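Long-range contact in galactose-binding lectin (Arachis hypogaea, PDB 1QF3), which binds D-galactose specifically as a homotetrameric legume lectin that carries calcium and manganese ions: residues 80-85 with 123-128. Residues are numbered along the deposited sequence; the frame is centred on the assembly and turned at random.
Sequences DPADGI and DTYSNS. With CA (calcium ion), chain F; MN (manganese (II) ion), chain G; MBG (methyl beta-D-galactopyranoside), chain E.
Asp83 meets the 123-128 loop through its backbone and, by way of a calcium-bound water, through its carboxylate; a cis peptide precedes it, as in legume lectins generally. Its carbonyl O accepts a hydrogen bond from Thr124 N at 3.2 Å, the donor standing well above the carbonyl plane (49°). Followed outward, the Asp83 side chain starts with CB leading away from the loop, yet a chi1 of -82°, with CG beside the backbone N, returns the carboxylate to it. CG lies close to both sugar hydroxyls, O4 and O3. OD1 accepts from the galactoside O4 (2.7 Å). OD2 accepts from the sugar O3 and from water 1, and lies 3.7 Å from Tyr125 CB. Water 1 also donates to Asp83 O, so one calcium ligand clamps both the main chain and the side chain of this residue.

On the loop side, Asp123 holds calcium with both oxygens, and its OD2 bridges to manganese. OD1 also accepts from Tyr125 N, an Asx turn, and Tyr125 O is itself a calcium ligand. Asn127 splits its amide: OD1 binds calcium at 2.4 Å while ND2 donates to sugar O3 in a nearly straight bond (2.8 Å, 164°). Asp132 shares the calcium; Glu121, Asp132 and His137 serve the manganese site.

The sugar lies over one face of the Tyr125 ring, its C4 3.7 Å above the ring plane and over the centre, CH-pi packing of the kind known from galactose-binding legume lectins, and Asp80 OD2 accepts from O6. Behind the pocket, Gly84 pairs with Asp123 across antiparallel strands; at the backbone angles of Gly84 a side chain would run into the preceding carbonyl O. Because O3 is gripped by both Asp83 and Asn127, and both of these are tied to calcium, directly or through water, the metal probably sets the shape of the galactose site without touching the sugar.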
loop_
_atom_site.group_PDB
_atom_site.type_symbol
_atom_site.label_atom_id
_atom_site.label_comp_id
_atom_site.label_asym_id
_atom_site.label_seq_id
_atom_site.Cartn_x
_atom_site.Cartn_y
_atom_site.Cartn_z
ATOM N N ASP A 80 -3.319 -22.754 35.301
ATOM C CA ASP A 80 -4.622 -22.487 34.704
ATOM C C ASP A 80 -4.365 -21.552 33.541
ATOM O O ASP A 80 -3.580 -20.615 33.661
ATOM C CB ASP A 80 -5.538 -21.749 35.682
ATOM C CG ASP A 80 -5.996 -22.610 36.828
ATOM O OD1 ASP A 80 -5.382 -23.668 37.098
ATOM O OD2 ASP A 80 -6.981 -22.212 37.481
ATOM N N PRO A 81 -4.976 -21.822 32.382
ATOM C CA PRO A 81 -4.769 -20.939 31.234
ATOM C C PRO A 81 -5.515 -19.631 31.528
ATOM O O PRO A 81 -6.743 -19.598 31.547
ATOM C CB PRO A 81 -5.419 -21.724 30.095
ATOM C CG PRO A 81 -5.283 -23.150 30.543
ATOM C CD PRO A 81 -5.677 -23.050 31.974
ATOM N N ALA A 82 -4.753 -18.587 31.830
ATOM C CA ALA A 82 -5.296 -17.275 32.159
ATOM C C ALA A 82 -4.168 -16.272 31.894
ATOM O O ALA A 82 -3.008 -16.687 31.773
ATOM C CB ALA A 82 -5.726 -17.263 33.628
ATOM N N ASP A 83 -4.472 -14.976 31.776
ATOM C CA ASP A 83 -5.819 -14.437 31.885
ATOM C C ASP A 83 -6.421 -13.910 30.581
ATOM O O ASP A 83 -7.627 -13.622 30.512
ATOM C CB ASP A 83 -5.842 -13.315 32.916
ATOM C CG ASP A 83 -5.957 -13.829 34.323
ATOM O OD1 ASP A 83 -4.912 -14.147 34.921
ATOM O OD2 ASP A 83 -7.095 -13.925 34.820
ATOM N N GLY A 84 -5.590 -13.732 29.565
ATOM C CA GLY A 84 -6.115 -13.229 28.313
ATOM C C GLY A 84 -5.344 -12.079 27.708
ATOM O O GLY A 84 -4.377 -11.584 28.283
ATOM N N ILE A 85 -5.774 -11.669 26.521
ATOM C CA ILE A 85 -5.139 -10.594 25.771
ATOM C C ILE A 85 -6.146 -9.468 25.593
ATOM O O ILE A 85 -7.361 -9.699 25.625
ATOM C CB ILE A 85 -4.730 -11.097 24.356
ATOM C CG1 ILE A 85 -3.693 -12.212 24.458
ATOM C CG2 ILE A 85 -4.212 -9.960 23.483
ATOM C CD1 ILE A 85 -3.162 -12.664 23.121
ATOM N N ASP A 123 -10.874 -12.590 26.894
ATOM C CA ASP A 123 -10.763 -13.062 28.260
ATOM C C ASP A 123 -10.948 -14.572 28.421
ATOM O O ASP A 123 -12.018 -15.116 28.129
ATOM C CB ASP A 123 -11.813 -12.300 29.068
ATOM C CG ASP A 123 -11.492 -12.194 30.532
ATOM O OD1 ASP A 123 -10.945 -13.134 31.120
ATOM O OD2 ASP A 123 -11.835 -11.163 31.125
ATOM N N THR A 124 -9.930 -15.230 28.971
ATOM C CA THR A 124 -9.984 -16.670 29.179
ATOM C C THR A 124 -10.188 -17.080 30.647
ATOM O O THR A 124 -9.919 -18.222 31.017
ATOM C CB THR A 124 -8.722 -17.354 28.657
ATOM O OG1 THR A 124 -7.615 -17.008 29.495
ATOM C CG2 THR A 124 -8.414 -16.899 27.236
ATOM N N TYR A 125 -10.656 -16.158 31.484
ATOM C CA TYR A 125 -10.909 -16.468 32.895
ATOM C C TYR A 125 -12.002 -15.587 33.503
ATOM O O TYR A 125 -11.950 -14.354 33.441
ATOM C CB TYR A 125 -9.635 -16.365 33.729
ATOM C CG TYR A 125 -9.846 -16.813 35.157
ATOM C CD1 TYR A 125 -10.426 -15.953 36.103
ATOM C CD2 TYR A 125 -9.539 -18.116 35.551
ATOM C CE1 TYR A 125 -10.716 -16.385 37.396
ATOM C CE2 TYR A 125 -9.825 -18.559 36.849
ATOM C CZ TYR A 125 -10.410 -17.687 37.763
ATOM O OH TYR A 125 -10.683 -18.111 39.040
ATOM N N SER A 126 -12.984 -16.241 34.108
ATOM C CA SER A 126 -14.112 -15.561 34.721
ATOM C C SER A 126 -13.790 -14.946 36.077
ATOM O O SER A 126 -13.784 -15.637 37.090
ATOM C CB SER A 126 -15.290 -16.540 34.853
ATOM O OG SER A 126 -16.382 -15.964 35.548
ATOM N N ASN A 127 -13.504 -13.651 36.091
ATOM C CA ASN A 127 -13.224 -12.953 37.338
ATOM C C ASN A 127 -14.515 -12.343 37.854
ATOM O O ASN A 127 -14.966 -11.317 37.347
ATOM C CB ASN A 127 -12.195 -11.853 37.118
ATOM C CG ASN A 127 -10.875 -12.399 36.670
ATOM O OD1 ASN A 127 -10.650 -12.584 35.477
ATOM N ND2 ASN A 127 -9.994 -12.695 37.621
ATOM N N SER A 128 -15.090 -12.959 38.880
ATOM C CA SER A 128 -16.344 -12.497 39.478
ATOM C C SER A 128 -16.320 -11.075 40.042
ATOM O O SER A 128 -17.350 -10.402 40.093
ATOM C CB SER A 128 -16.805 -13.485 40.546
ATOM O OG SER A 128 -15.687 -14.146 41.117
HETATM CA CA CA F . -11.406 -12.235 33.275
HETATM MN MN MN G . -13.954 -10.404 31.111
HETATM C C1 MBG E . -6.666 -15.921 40.182
HETATM C C2 MBG E . -6.765 -14.658 39.446
HETATM C C3 MBG E . -7.447 -14.873 38.086
HETATM C C4 MBG E . -6.725 -16.030 37.302
HETATM C C5 MBG E . -6.777 -17.267 38.179
HETATM C C6 MBG E . -6.357 -18.630 37.713
HETATM C C7 MBG E . -6.286 -16.593 42.472
HETATM O O1 MBG E . -6.016 -15.636 41.437
HETATM O O2 MBG E . -7.514 -13.796 40.287
HETATM O O3 MBG E . -7.362 -13.644 37.409
HETATM O O4 MBG E . -5.412 -15.637 37.059
HETATM O O5 MBG E . -6.029 -16.905 39.357
HETATM O O6 MBG E . -6.679 -19.540 38.752
HETATM O O HOH W 1 -9.138 -13.103 32.999
HETATM O O HOH W 2 -11.230 -9.923 33.749
HETATM O O HOH W 3 -15.478 -8.947 30.784
HETATM O O HOH W 4 -13.050 -8.693 31.680
#